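Local coordinates for apicoplast TIC22, putative (Plasmodium falciparum 3D7, PDB 4E6Z), which acts as an essential chaperone required for the import of proteins into the apicoplast, probably alongside the TIC complex, at residues K73-P78 with N132-K137; L104-A109 with T261-Y266; P193-E198 with I238-M243; I210-D215 with K253-V258. One frame throughout, in Å; residues are numbered along the deposited sequence.

How the interactions relate
From the N terminus, interaction 1 opens first, joining 73-78 to 132-137 and closing a loop of 53 residues. Interaction 2 begins within that loop at 104-109 and closes only at 261-266, so the two cross. Both later contacts fall between the two segments of interaction 2: interaction 3 pairs strand 193-203 with strand 238-242, interaction 4 pairs strand 208-213 with strand 255-258, and their segments alternate along the chain. Interactions 3 and 4 build one four-stranded sheet, whose central strands 193-203 and 208-213 are neighbours. Ile-77, Leu-104 and Phe-214 meet where interactions 1, 2 and 4 touch, tying that sheet to the N-terminal part of the fold.

Interaction 1 (K73-P78 with N132-K137); sequences KLEVIP and NITMKK
Pro-78 and Thr-134 form an antiparallel non-hydrogen-bonded pair, CA to CA 4.5 Å, from which their side chains diverge. Beyond it, 132-137 passes from strand into helix, while Leu-74 to Ile-77 make a type I turn closed by a bond from Ile-77 N to Leu-74 O. The turn lends its carbonyls to the new helix. Met-135 N donates to Ile-77 O over 2.7 Å, approaching nearly along the C=O axis (163°), and Lys-136 N makes a weak, bent bond to Leu-74 O. Thr-134 is the N-cap: OG1 takes the crowded position between backbone N and carbonyl carbon (chi1 73°) and accepts from Lys-137 N at 3.2 Å. The first-turn N-H groups of Met-135 and Lys-137 are thus bonded by the turn and the N-cap, that of Lys-136 only weakly.

Met-135, modelled as selenomethionine, runs beside Ile-77 in the same direction, and its CG lies 3.4 Å from Ile-77 CG2, tighter than usual packing. Leu-74 crosses it at the CB atoms, 3.8 Å apart. On the exposed side, the extended chains of Glu-75 and Lys-136 lie side by side; their salt bridge is weak, OE2 to NZ 3.4 Å.

Ile-77 and Leu-74 also rest on Phe-257 of strand 255-258, Met-135 on Val-79 of strand 78-83, and Pro-78 on Ser-263 of helix 261-272.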
loop_
_atom_site.group_PDB
_atom_site.type_symbol
_atom_site.label_atom_id
_atom_site.label_comp_id
_atom_site.label_asym_id
_atom_site.label_seq_id
_atom_site.Cartn_x
_atom_site.Cartn_y
_atom_site.Cartn_z
ATOM N N LYS A 73 -8.277 9.937 3.858
ATOM C CA LYS A 73 -7.570 9.781 2.591
ATOM C C LYS A 73 -6.935 8.396 2.481
ATOM O O LYS A 73 -6.783 7.858 1.384
ATOM C CB LYS A 73 -6.498 10.863 2.425
ATOM C CG LYS A 73 -7.037 12.260 2.165
ATOM C CD LYS A 73 -5.930 13.187 1.683
ATOM C CE LYS A 73 -6.482 14.522 1.202
ATOM N NZ LYS A 73 -5.435 15.348 0.532
ATOM N N LEU A 74 -6.566 7.830 3.627
ATOM C CA LEU A 74 -5.938 6.513 3.677
ATOM C C LEU A 74 -6.978 5.402 3.579
ATOM O O LEU A 74 -6.643 4.237 3.359
ATOM C CB LEU A 74 -5.152 6.352 4.979
ATOM C CG LEU A 74 -4.046 7.369 5.263
ATOM C CD1 LEU A 74 -3.331 7.034 6.565
ATOM C CD2 LEU A 74 -3.074 7.404 4.121
ATOM N N GLU A 75 -8.243 5.775 3.735
ATOM C CA GLU A 75 -9.331 4.808 3.810
ATOM C C GLU A 75 -9.539 4.078 2.485
ATOM O O GLU A 75 -9.941 2.912 2.465
ATOM C CB GLU A 75 -10.624 5.505 4.245
ATOM C CG GLU A 75 -11.580 4.625 5.033
ATOM C CD GLU A 75 -12.711 5.421 5.666
ATOM O OE1 GLU A 75 -12.858 6.618 5.335
ATOM O OE2 GLU A 75 -13.449 4.851 6.498
ATOM N N VAL A 76 -9.258 4.765 1.382
ATOM C CA VAL A 76 -9.462 4.194 0.051
ATOM C C VAL A 76 -8.332 3.251 -0.366
ATOM O O VAL A 76 -8.405 2.606 -1.412
ATOM C CB VAL A 76 -9.610 5.292 -1.017
ATOM C CG1 VAL A 76 -10.702 6.269 -0.616
ATOM C CG2 VAL A 76 -8.287 6.014 -1.217
ATOM N N ILE A 77 -7.287 3.178 0.447
ATOM C CA ILE A 77 -6.173 2.285 0.161
ATOM C C ILE A 77 -6.371 0.937 0.856
ATOM O O ILE A 77 -6.351 0.861 2.085
ATOM C CB ILE A 77 -4.840 2.891 0.623
ATOM C CG1 ILE A 77 -4.660 4.295 0.040
ATOM C CG2 ILE A 77 -3.682 1.982 0.239
ATOM C CD1 ILE A 77 -3.546 5.085 0.691
ATOM N N PRO A 78 -6.570 -0.129 0.064
ATOM C CA PRO A 78 -6.742 -1.488 0.587
ATOM C C PRO A 78 -5.454 -2.023 1.196
ATOM O O PRO A 78 -4.368 -1.709 0.709
ATOM C CB PRO A 78 -7.094 -2.307 -0.664
ATOM C CG PRO A 78 -7.500 -1.302 -1.698
ATOM C CD PRO A 78 -6.678 -0.092 -1.403
ATOM N N ASN A 132 -9.210 -8.291 3.858
ATOM C CA ASN A 132 -8.889 -6.908 3.538
ATOM C C ASN A 132 -9.267 -5.916 4.632
ATOM O O ASN A 132 -10.353 -5.984 5.201
ATOM C CB ASN A 132 -9.533 -6.499 2.209
ATOM C CG ASN A 132 -11.047 -6.584 2.246
ATOM O OD1 ASN A 132 -11.620 -7.666 2.373
ATOM N ND2 ASN A 132 -11.703 -5.435 2.142
ATOM N N ILE A 133 -8.343 -5.010 4.931
ATOM C CA ILE A 133 -8.631 -3.828 5.730
ATOM C C ILE A 133 -8.220 -2.605 4.904
ATOM O O ILE A 133 -8.019 -2.717 3.694
ATOM C CB ILE A 133 -7.875 -3.851 7.073
ATOM C CG1 ILE A 133 -6.365 -3.813 6.834
ATOM C CG2 ILE A 133 -8.253 -5.095 7.875
ATOM C CD1 ILE A 133 -5.544 -3.644 8.090
ATOM N N THR A 134 -8.097 -1.446 5.542
ATOM C CA THR A 134 -7.646 -0.250 4.835
ATOM C C THR A 134 -6.378 0.322 5.459
ATOM O O THR A 134 -6.003 -0.044 6.576
ATOM C CB THR A 134 -8.723 0.849 4.825
ATOM O OG1 THR A 134 -8.829 1.432 6.129
ATOM C CG2 THR A 134 -10.062 0.274 4.409
HETATM N N MSE A 135 -5.724 1.223 4.728
HETATM C CA MSE A 135 -4.539 1.909 5.230
HETATM C C MSE A 135 -4.875 2.729 6.463
HETATM O O MSE A 135 -4.029 2.926 7.333
HETATM C CB MSE A 135 -3.937 2.817 4.158
HETATM C CG MSE A 135 -2.675 2.267 3.517
HETATM SE SE MSE A 135 -1.291 1.811 4.822
HETATM C CE MSE A 135 -1.260 3.476 5.833
ATOM N N LYS A 136 -6.110 3.219 6.524
ATOM C CA LYS A 136 -6.598 3.922 7.704
ATOM C C LYS A 136 -6.490 3.026 8.933
ATOM O O LYS A 136 -5.826 3.370 9.912
ATOM C CB LYS A 136 -8.052 4.353 7.503
ATOM C CG LYS A 136 -8.733 4.873 8.763
ATOM C CD LYS A 136 -10.189 5.219 8.488
ATOM C CE LYS A 136 -10.905 5.676 9.751
ATOM N NZ LYS A 136 -12.335 6.004 9.491
ATOM N N LYS A 137 -7.154 1.877 8.873
ATOM C CA LYS A 137 -7.084 0.896 9.948
ATOM C C LYS A 137 -5.638 0.483 10.213
ATOM O O LYS A 137 -5.227 0.333 11.362
ATOM C CB LYS A 137 -7.927 -0.332 9.602
ATOM C CG LYS A 137 -7.785 -1.483 10.577
ATOM C CD LYS A 137 -8.332 -1.123 11.946
ATOM C CE LYS A 137 -8.246 -2.312 12.899
ATOM N NZ LYS A 137 -8.848 -2.022 14.229
#

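Interaction 2 (L104-A109 with T261-Y266); sequences LCPYDA and TQSVKY
Pro-106 and Tyr-266 carry the tight half of this contact. The proline CB sits over the centre of the tyrosine ring, 3.5 Å from the centroid and 11° off the normal, a CH-pi contact, and Pro-106 CG lies 3.8 Å from Tyr-266 CG, at the root of the ring. CG of Tyr-266 is anti to its backbone N (chi1 -168°), which places that atom 3.6 Å from Pro-106 CB. Beside this buried pair, Ser-263 OG reaches to 3.5 Å from Pro-106 CD. A water bridges the Ser-263 side chain and the Leu-104 carbonyl, accepting from Ser-263 OG at 3.0 Å and donating to Leu-104 O.

The other half is looser. Tyr-107 is exposed, and its ring presents a face to the edge of Tyr-266 in a T-shaped pair, with centroids 5.6 Å apart and planes at 83°. Gln-262 crosses Tyr-107 at about a right angle; its OE1 comes 3.5 Å from Tyr-107 CE2, its amide plane inclined to the ring. Tyr-266 OH is hydrogen-bonded to Glu-110 OE2, about a turn beyond Pro-106 in helix 106-119.

The N-terminal turns of helices 106-119 and 261-272 meet here. Pro-106 occupies the first turn of its helix, where the missing N-H costs no helical hydrogen bond, since first-turn N-H groups lack an i-4 carbonyl there, and Cys-105 is the N-cap, its SG accepting a weak bond from Tyr-107 N.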
loop_
_atom_site.group_PDB
_atom_site.type_symbol
_atom_site.label_atom_id
_atom_site.label_comp_id
_atom_site.label_asym_id
_atom_site.label_seq_id
_atom_site.Cartn_x
_atom_site.Cartn_y
_atom_site.Cartn_z
ATOM N N LEU A 104 0.361 -4.278 1.035
ATOM C CA LEU A 104 -0.293 -3.285 0.190
ATOM C C LEU A 104 -0.695 -3.905 -1.143
ATOM O O LEU A 104 -1.584 -3.400 -1.829
ATOM C CB LEU A 104 0.613 -2.070 -0.019
ATOM C CG LEU A 104 0.581 -1.056 1.127
ATOM C CD1 LEU A 104 1.843 -0.204 1.162
ATOM C CD2 LEU A 104 -0.664 -0.180 1.031
ATOM N N CYS A 105 -0.040 -5.009 -1.496
ATOM C CA CYS A 105 -0.349 -5.734 -2.729
ATOM C C CYS A 105 -0.883 -7.120 -2.402
ATOM O O CYS A 105 -0.222 -7.893 -1.709
ATOM C CB CYS A 105 0.889 -5.842 -3.626
ATOM S SG CYS A 105 0.660 -6.848 -5.115
ATOM N N PRO A 106 -2.088 -7.434 -2.905
ATOM C CA PRO A 106 -2.792 -8.676 -2.565
ATOM C C PRO A 106 -2.048 -9.907 -3.067
ATOM O O PRO A 106 -2.211 -10.991 -2.511
ATOM C CB PRO A 106 -4.127 -8.531 -3.304
ATOM C CG PRO A 106 -3.814 -7.607 -4.451
ATOM C CD PRO A 106 -2.827 -6.631 -3.898
ATOM N N TYR A 107 -1.243 -9.745 -4.110
ATOM C CA TYR A 107 -0.518 -10.875 -4.676
ATOM C C TYR A 107 0.710 -11.223 -3.838
ATOM O O TYR A 107 1.160 -12.363 -3.840
ATOM C CB TYR A 107 -0.159 -10.610 -6.141
ATOM C CG TYR A 107 -1.376 -10.301 -6.985
ATOM C CD1 TYR A 107 -2.314 -11.285 -7.273
ATOM C CD2 TYR A 107 -1.598 -9.023 -7.478
ATOM C CE1 TYR A 107 -3.435 -11.005 -8.035
ATOM C CE2 TYR A 107 -2.713 -8.733 -8.243
ATOM C CZ TYR A 107 -3.628 -9.728 -8.519
ATOM O OH TYR A 107 -4.740 -9.440 -9.279
ATOM N N ASP A 108 1.243 -10.240 -3.117
ATOM C CA ASP A 108 2.288 -10.508 -2.139
ATOM C C ASP A 108 1.697 -11.334 -0.990
ATOM O O ASP A 108 2.342 -12.239 -0.476
ATOM C CB ASP A 108 2.876 -9.206 -1.593
ATOM C CG ASP A 108 3.698 -8.437 -2.630
ATOM O OD1 ASP A 108 3.874 -8.929 -3.766
ATOM O OD2 ASP A 108 4.172 -7.331 -2.293
ATOM N N ALA A 109 0.469 -11.009 -0.592
ATOM C CA ALA A 109 -0.227 -11.759 0.454
ATOM C C ALA A 109 -0.532 -13.182 -0.001
ATOM O O ALA A 109 -0.311 -14.136 0.742
ATOM C CB ALA A 109 -1.508 -11.051 0.862
ATOM N N THR A 261 -4.809 0.047 -8.855
ATOM C CA THR A 261 -6.071 -0.365 -9.463
ATOM C C THR A 261 -6.263 -1.877 -9.330
ATOM O O THR A 261 -7.389 -2.367 -9.285
ATOM C CB THR A 261 -6.173 0.048 -10.945
ATOM O OG1 THR A 261 -5.150 -0.607 -11.704
ATOM C CG2 THR A 261 -6.033 1.558 -11.093
ATOM N N GLN A 262 -5.157 -2.608 -9.263
ATOM C CA GLN A 262 -5.221 -4.050 -9.054
ATOM C C GLN A 262 -5.686 -4.402 -7.641
ATOM O O GLN A 262 -6.538 -5.273 -7.462
ATOM C CB GLN A 262 -3.877 -4.712 -9.361
ATOM C CG GLN A 262 -3.629 -4.940 -10.841
ATOM C CD GLN A 262 -2.536 -5.960 -11.093
ATOM O OE1 GLN A 262 -1.625 -6.128 -10.279
ATOM N NE2 GLN A 262 -2.626 -6.657 -12.222
ATOM N N SER A 263 -5.126 -3.724 -6.643
ATOM C CA SER A 263 -5.557 -3.917 -5.263
ATOM C C SER A 263 -7.061 -3.708 -5.133
ATOM O O SER A 263 -7.754 -4.494 -4.483
ATOM C CB SER A 263 -4.826 -2.958 -4.324
ATOM O OG SER A 263 -3.437 -3.228 -4.295
ATOM N N VAL A 264 -7.562 -2.647 -5.756
ATOM C CA VAL A 264 -8.984 -2.324 -5.684
ATOM C C VAL A 264 -9.818 -3.372 -6.418
ATOM O O VAL A 264 -10.824 -3.856 -5.901
ATOM C CB VAL A 264 -9.283 -0.924 -6.256
ATOM C CG1 VAL A 264 -10.782 -0.669 -6.275
ATOM C CG2 VAL A 264 -8.568 0.140 -5.441
ATOM N N LYS A 265 -9.382 -3.720 -7.622
ATOM C CA LYS A 265 -10.047 -4.733 -8.429
ATOM C C LYS A 265 -10.104 -6.066 -7.679
ATOM O O LYS A 265 -11.040 -6.846 -7.846
ATOM C CB LYS A 265 -9.288 -4.902 -9.744
ATOM C CG LYS A 265 -10.153 -5.124 -10.967
ATOM C CD LYS A 265 -9.442 -4.603 -12.208
ATOM C CE LYS A 265 -7.976 -5.019 -12.217
ATOM N NZ LYS A 265 -7.197 -4.317 -13.277
ATOM N N TYR A 266 -9.095 -6.314 -6.848
ATOM C CA TYR A 266 -8.974 -7.568 -6.106
ATOM C C TYR A 266 -10.051 -7.706 -5.035
ATOM O O TYR A 266 -10.395 -8.815 -4.630
ATOM C CB TYR A 266 -7.587 -7.675 -5.466
ATOM C CG TYR A 266 -7.261 -9.046 -4.927
ATOM C CD1 TYR A 266 -7.579 -9.394 -3.621
ATOM C CD2 TYR A 266 -6.632 -9.994 -5.723
ATOM C CE1 TYR A 266 -7.284 -10.647 -3.126
ATOM C CE2 TYR A 266 -6.333 -11.249 -5.237
ATOM C CZ TYR A 266 -6.660 -11.570 -3.937
ATOM O OH TYR A 266 -6.365 -12.817 -3.445
HETATM O O HOH W 1 -3.393 -1.479 -1.803
#

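Interaction 3 (P193-E198 with I238-M243); sequences PVFYAE and IKVLNM
Val-194 with Leu-241 and Tyr-196 with Lys-239 are the hydrogen-bonded pairs of an antiparallel strand junction. Each pair exchanges two bonds: Leu-241 N reaches Val-194 O at 2.9 Å with an N-H...O angle of 169°, and Lys-239 N reaches Tyr-196 O equally closely. Between and beyond them, Pro-193 with Asn-242, Phe-195 with Val-240 and Ala-197 with Ile-238 are non-hydrogen-bonded pairs, where CA-H groups point at carbonyls, as from Phe-195 CA to Lys-239 O. The strand axes approach to 4.7 Å at 144°, a strong twist.

On the face of Val-194, Tyr-196, Lys-239 and Leu-241, the tyrosine dominates. Its CG lies between backbone N and carbonyl carbon (chi1 81°), and the ring lies across the neighbouring strand: CD2 is 3.5 Å from Leu-241 CD1, CE2 is 3.5 Å from Lys-239 CB, and OH is 3.4 Å from Lys-239 CD. The extended lysine then passes on to Glu-198, whose bent chain brings OE2 to 2.7 Å from NZ. NZ of Lys-239 meets Glu-198 OE2 in a salt bridge from above the carboxylate plane. On the reverse face, Phe-195 and Val-240 run side by side, with CE1 to CG2 at 3.8 Å.

Further out, Tyr-196 is backed by Ile-210 and Leu-212 of strand 208-213. Helices 172-179 and 216-227 cover the opposite face, Ala-178 and Leu-219 both touching Phe-195, while Asn-242, the N-cap of helix 243-247, accepts a weak bond from Val-244 N through OD1.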
loop_
_atom_site.group_PDB
_atom_site.type_symbol
_atom_site.label_atom_id
_atom_site.label_comp_id
_atom_site.label_asym_id
_atom_site.label_seq_id
_atom_site.Cartn_x
_atom_site.Cartn_y
_atom_site.Cartn_z
ATOM N N PRO A 193 7.162 3.390 -1.094
ATOM C CA PRO A 193 7.130 4.175 -2.331
ATOM C C PRO A 193 5.725 4.539 -2.823
ATOM O O PRO A 193 4.799 3.725 -2.798
ATOM C CB PRO A 193 7.827 3.256 -3.344
ATOM C CG PRO A 193 7.678 1.878 -2.775
ATOM C CD PRO A 193 7.763 2.060 -1.294
ATOM N N VAL A 194 5.583 5.786 -3.252
ATOM C CA VAL A 194 4.463 6.204 -4.081
ATOM C C VAL A 194 5.052 7.050 -5.204
ATOM O O VAL A 194 6.092 7.681 -5.024
ATOM C CB VAL A 194 3.394 6.991 -3.288
ATOM C CG1 VAL A 194 2.559 6.039 -2.433
ATOM C CG2 VAL A 194 4.045 8.051 -2.421
ATOM N N PHE A 195 4.401 7.042 -6.362
ATOM C CA PHE A 195 4.935 7.702 -7.548
ATOM C C PHE A 195 4.094 8.908 -7.959
ATOM O O PHE A 195 2.873 8.905 -7.809
ATOM C CB PHE A 195 5.004 6.710 -8.712
ATOM C CG PHE A 195 5.748 5.443 -8.389
ATOM C CD1 PHE A 195 7.103 5.329 -8.664
ATOM C CD2 PHE A 195 5.094 4.368 -7.810
ATOM C CE1 PHE A 195 7.789 4.165 -8.362
ATOM C CE2 PHE A 195 5.773 3.199 -7.512
ATOM C CZ PHE A 195 7.123 3.097 -7.790
ATOM N N TYR A 196 4.750 9.940 -8.482
ATOM C CA TYR A 196 4.027 11.082 -9.036
ATOM C C TYR A 196 4.786 11.738 -10.186
ATOM O O TYR A 196 5.990 11.530 -10.348
ATOM C CB TYR A 196 3.696 12.110 -7.948
ATOM C CG TYR A 196 4.829 13.046 -7.601
ATOM C CD1 TYR A 196 4.872 14.334 -8.120
ATOM C CD2 TYR A 196 5.851 12.647 -6.752
ATOM C CE1 TYR A 196 5.905 15.198 -7.809
ATOM C CE2 TYR A 196 6.889 13.504 -6.434
ATOM C CZ TYR A 196 6.912 14.779 -6.965
ATOM O OH TYR A 196 7.945 15.632 -6.647
ATOM N N ALA A 197 4.069 12.527 -10.981
ATOM C CA ALA A 197 4.659 13.233 -12.114
ATOM C C ALA A 197 4.565 14.743 -11.924
ATOM O O ALA A 197 3.564 15.258 -11.417
ATOM C CB ALA A 197 3.984 12.813 -13.410
ATOM N N GLU A 198 5.614 15.441 -12.345
ATOM C CA GLU A 198 5.741 16.886 -12.158
ATOM C C GLU A 198 4.544 17.702 -12.641
ATOM O O GLU A 198 3.995 18.522 -11.901
ATOM C CB GLU A 198 6.999 17.389 -12.867
ATOM C CG GLU A 198 8.291 16.814 -12.323
ATOM C CD GLU A 198 8.743 17.491 -11.043
ATOM O OE1 GLU A 198 7.963 17.516 -10.066
ATOM O OE2 GLU A 198 9.885 17.997 -11.017
ATOM N N ILE A 238 9.133 11.653 -13.576
ATOM C CA ILE A 238 8.593 10.746 -12.571
ATOM C C ILE A 238 9.462 10.773 -11.317
ATOM O O ILE A 238 10.680 10.610 -11.391
ATOM C CB ILE A 238 8.492 9.310 -13.113
ATOM C CG1 ILE A 238 7.469 9.250 -14.252
ATOM C CG2 ILE A 238 8.135 8.327 -11.993
ATOM C CD1 ILE A 238 7.378 7.896 -14.920
ATOM N N LYS A 239 8.832 10.997 -10.169
ATOM C CA LYS A 239 9.557 11.049 -8.906
ATOM C C LYS A 239 8.948 10.115 -7.861
ATOM O O LYS A 239 7.761 9.800 -7.909
ATOM C CB LYS A 239 9.618 12.483 -8.384
ATOM C CG LYS A 239 10.365 13.425 -9.312
ATOM C CD LYS A 239 10.513 14.812 -8.718
ATOM C CE LYS A 239 11.375 15.690 -9.617
ATOM N NZ LYS A 239 11.531 17.075 -9.089
ATOM N N VAL A 240 9.779 9.676 -6.922
ATOM C CA VAL A 240 9.340 8.755 -5.881
ATOM C C VAL A 240 9.299 9.456 -4.531
ATOM O O VAL A 240 10.191 10.236 -4.196
ATOM C CB VAL A 240 10.265 7.521 -5.796
ATOM C CG1 VAL A 240 9.870 6.623 -4.625
ATOM C CG2 VAL A 240 10.225 6.744 -7.096
ATOM N N LEU A 241 8.255 9.181 -3.759
ATOM C CA LEU A 241 8.136 9.741 -2.422
ATOM C C LEU A 241 7.899 8.642 -1.394
ATOM O O LEU A 241 7.492 7.530 -1.736
ATOM C CB LEU A 241 7.008 10.773 -2.368
ATOM C CG LEU A 241 7.213 12.040 -3.202
ATOM C CD1 LEU A 241 5.945 12.868 -3.240
ATOM C CD2 LEU A 241 8.374 12.859 -2.658
ATOM N N ASN A 242 8.158 8.961 -0.133
ATOM C CA ASN A 242 7.921 8.026 0.956
ATOM C C ASN A 242 6.550 8.276 1.570
ATOM O O ASN A 242 6.337 9.294 2.230
ATOM C CB ASN A 242 9.015 8.160 2.014
ATOM C CG ASN A 242 8.774 7.270 3.220
ATOM O OD1 ASN A 242 8.098 6.244 3.128
ATOM N ND2 ASN A 242 9.333 7.660 4.361
HETATM N N MSE A 243 5.617 7.353 1.336
HETATM C CA MSE A 243 4.235 7.522 1.785
HETATM C C MSE A 243 4.152 7.973 3.238
HETATM O O MSE A 243 3.297 8.779 3.596
HETATM C CB MSE A 243 3.438 6.229 1.610
HETATM C CG MSE A 243 1.997 6.353 2.075
HETATM SE SE MSE A 243 1.246 4.671 2.717
HETATM C CE MSE A 243 2.555 4.264 4.105
#

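Interaction 4 (I210-D215 with K253-V258); sequences IPLFFD and KKFGFV
Ile-210 with Phe-255 and Leu-212 with Phe-257 stand in register on one face of a parallel strand pair, at one edge of a mixed four-stranded sheet of order 238-242, 193-203, 208-213, 255-258. The strand segments cross at 35°, and backbone bonds alternate between them, for example Gly-256 N to Ile-210 O at 2.9 Å and Val-258 N to Leu-212 O at 2.7 Å.

Ile-210 and Phe-255 point the same way, CG2 lying 3.9 Å from CE1. Leu-212 cuts obliquely across Phe-255 and sets CD2 3.5 Å from Phe-255 CD1; the same methyl is 3.9 Å from Phe-257 CE1, so it lies between the two rings. Leu-246 of helix 243-247 touches Leu-212 and Phe-255 on this face. On the reverse face, where Gly-256 has no side chain, Val-258 runs alongside Phe-213 and places CG2 over the ring, 4.2 Å from its centroid. Helix 216-227 packs on Phe-213 there.

Past the strand end, Phe-214 meets Phe-257 obliquely, planes at 35°. Its backbone N bonds to Val-258 O, and that same oxygen lies in the plane of the Phe-214 ring, at its edge, 3.8 Å from CD2.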
loop_
_atom_site.group_PDB
_atom_site.type_symbol
_atom_site.label_atom_id
_atom_site.label_comp_id
_atom_site.label_asym_id
_atom_site.label_seq_id
_atom_site.Cartn_x
_atom_site.Cartn_y
_atom_site.Cartn_z
ATOM N N ILE A 210 -2.302 16.980 -6.834
ATOM C CA ILE A 210 -1.361 16.092 -7.503
ATOM C C ILE A 210 -1.652 14.636 -7.156
ATOM O O ILE A 210 -1.703 14.271 -5.982
ATOM C CB ILE A 210 0.100 16.428 -7.138
ATOM C CG1 ILE A 210 0.501 17.775 -7.742
ATOM C CG2 ILE A 210 1.044 15.316 -7.609
ATOM C CD1 ILE A 210 1.934 18.168 -7.465
ATOM N N PRO A 211 -1.848 13.799 -8.185
ATOM C CA PRO A 211 -2.138 12.376 -7.992
ATOM C C PRO A 211 -0.903 11.639 -7.486
ATOM O O PRO A 211 0.187 11.819 -8.029
ATOM C CB PRO A 211 -2.489 11.888 -9.404
ATOM C CG PRO A 211 -2.647 13.124 -10.239
ATOM C CD PRO A 211 -1.786 14.158 -9.610
ATOM N N LEU A 212 -1.084 10.820 -6.456
ATOM C CA LEU A 212 0.006 10.066 -5.855
ATOM C C LEU A 212 -0.286 8.583 -6.030
ATOM O O LEU A 212 -1.178 8.042 -5.377
ATOM C CB LEU A 212 0.100 10.399 -4.370
ATOM C CG LEU A 212 1.437 10.896 -3.838
ATOM C CD1 LEU A 212 2.065 11.880 -4.803
ATOM C CD2 LEU A 212 1.226 11.523 -2.477
ATOM N N PHE A 213 0.465 7.927 -6.911
ATOM C CA PHE A 213 0.141 6.563 -7.312
ATOM C C PHE A 213 0.947 5.519 -6.563
ATOM O O PHE A 213 2.166 5.640 -6.437
ATOM C CB PHE A 213 0.357 6.376 -8.815
ATOM C CG PHE A 213 -0.478 7.282 -9.663
ATOM C CD1 PHE A 213 -1.715 6.872 -10.132
ATOM C CD2 PHE A 213 -0.027 8.549 -9.993
ATOM C CE1 PHE A 213 -2.487 7.710 -10.917
ATOM C CE2 PHE A 213 -0.789 9.388 -10.775
ATOM C CZ PHE A 213 -2.022 8.971 -11.238
ATOM N N PHE A 214 0.262 4.487 -6.079
ATOM C CA PHE A 214 0.946 3.345 -5.491
ATOM C C PHE A 214 1.574 2.482 -6.581
ATOM O O PHE A 214 2.677 1.970 -6.411
ATOM C CB PHE A 214 0.005 2.526 -4.597
ATOM C CG PHE A 214 -0.147 3.096 -3.218
ATOM C CD1 PHE A 214 0.677 2.678 -2.185
ATOM C CD2 PHE A 214 -1.095 4.072 -2.958
ATOM C CE1 PHE A 214 0.548 3.212 -0.912
ATOM C CE2 PHE A 214 -1.228 4.611 -1.691
ATOM C CZ PHE A 214 -0.403 4.183 -0.668
ATOM N N ASP A 215 0.875 2.337 -7.702
ATOM C CA ASP A 215 1.409 1.600 -8.842
ATOM C C ASP A 215 1.997 2.527 -9.901
ATOM O O ASP A 215 1.316 3.416 -10.414
ATOM C CB ASP A 215 0.338 0.700 -9.462
ATOM C CG ASP A 215 0.038 -0.525 -8.609
ATOM O OD1 ASP A 215 0.402 -0.521 -7.412
ATOM O OD2 ASP A 215 -0.559 -1.488 -9.138
ATOM N N LYS A 253 -2.484 18.600 1.846
ATOM C CA LYS A 253 -3.747 18.896 1.178
ATOM C C LYS A 253 -3.566 18.920 -0.337
ATOM O O LYS A 253 -4.524 18.759 -1.093
ATOM C CB LYS A 253 -4.283 20.245 1.658
ATOM C CG LYS A 253 -5.764 20.262 2.000
ATOM C CD LYS A 253 -6.173 21.634 2.522
ATOM C CE LYS A 253 -7.623 21.656 2.972
ATOM N NZ LYS A 253 -8.548 21.216 1.892
ATOM N N LYS A 254 -2.325 19.118 -0.766
ATOM C CA LYS A 254 -1.998 19.262 -2.179
ATOM C C LYS A 254 -1.853 17.920 -2.895
ATOM O O LYS A 254 -1.612 17.877 -4.103
ATOM C CB LYS A 254 -0.715 20.082 -2.329
ATOM C CG LYS A 254 0.415 19.616 -1.422
ATOM C CD LYS A 254 1.490 20.682 -1.265
ATOM C CE LYS A 254 2.582 20.222 -0.308
ATOM N NZ LYS A 254 3.599 21.282 -0.050
ATOM N N PHE A 255 -2.002 16.828 -2.151
ATOM C CA PHE A 255 -1.844 15.490 -2.717
ATOM C C PHE A 255 -3.119 14.656 -2.642
ATOM O O PHE A 255 -3.908 14.778 -1.703
ATOM C CB PHE A 255 -0.705 14.736 -2.021
ATOM C CG PHE A 255 0.663 15.211 -2.407
ATOM C CD1 PHE A 255 1.210 14.868 -3.632
ATOM C CD2 PHE A 255 1.410 15.992 -1.541
ATOM C CE1 PHE A 255 2.475 15.304 -3.993
ATOM C CE2 PHE A 255 2.676 16.431 -1.895
ATOM C CZ PHE A 255 3.209 16.086 -3.124
ATOM N N GLY A 256 -3.308 13.804 -3.644
ATOM C CA GLY A 256 -4.376 12.823 -3.630
ATOM C C GLY A 256 -3.811 11.431 -3.851
ATOM O O GLY A 256 -2.984 11.228 -4.738
ATOM N N PHE A 257 -4.249 10.474 -3.039
ATOM C CA PHE A 257 -3.778 9.098 -3.163
ATOM C C PHE A 257 -4.566 8.319 -4.207
ATOM O O PHE A 257 -5.796 8.296 -4.181
ATOM C CB PHE A 257 -3.848 8.369 -1.816
ATOM C CG PHE A 257 -2.729 8.718 -0.879
ATOM C CD1 PHE A 257 -1.426 8.345 -1.167
ATOM C CD2 PHE A 257 -2.980 9.406 0.297
ATOM C CE1 PHE A 257 -0.390 8.664 -0.307
ATOM C CE2 PHE A 257 -1.949 9.726 1.162
ATOM C CZ PHE A 257 -0.652 9.356 0.859
ATOM N N VAL A 258 -3.850 7.688 -5.131
ATOM C CA VAL A 258 -4.472 6.780 -6.083
ATOM C C VAL A 258 -4.024 5.344 -5.810
ATOM O O VAL A 258 -2.898 4.964 -6.131
ATOM C CB VAL A 258 -4.137 7.148 -7.542
ATOM C CG1 VAL A 258 -4.826 6.179 -8.495
ATOM C CG2 VAL A 258 -4.538 8.598 -7.851
HETATM O O HOH W 2 -1.661 3.338 -8.225
#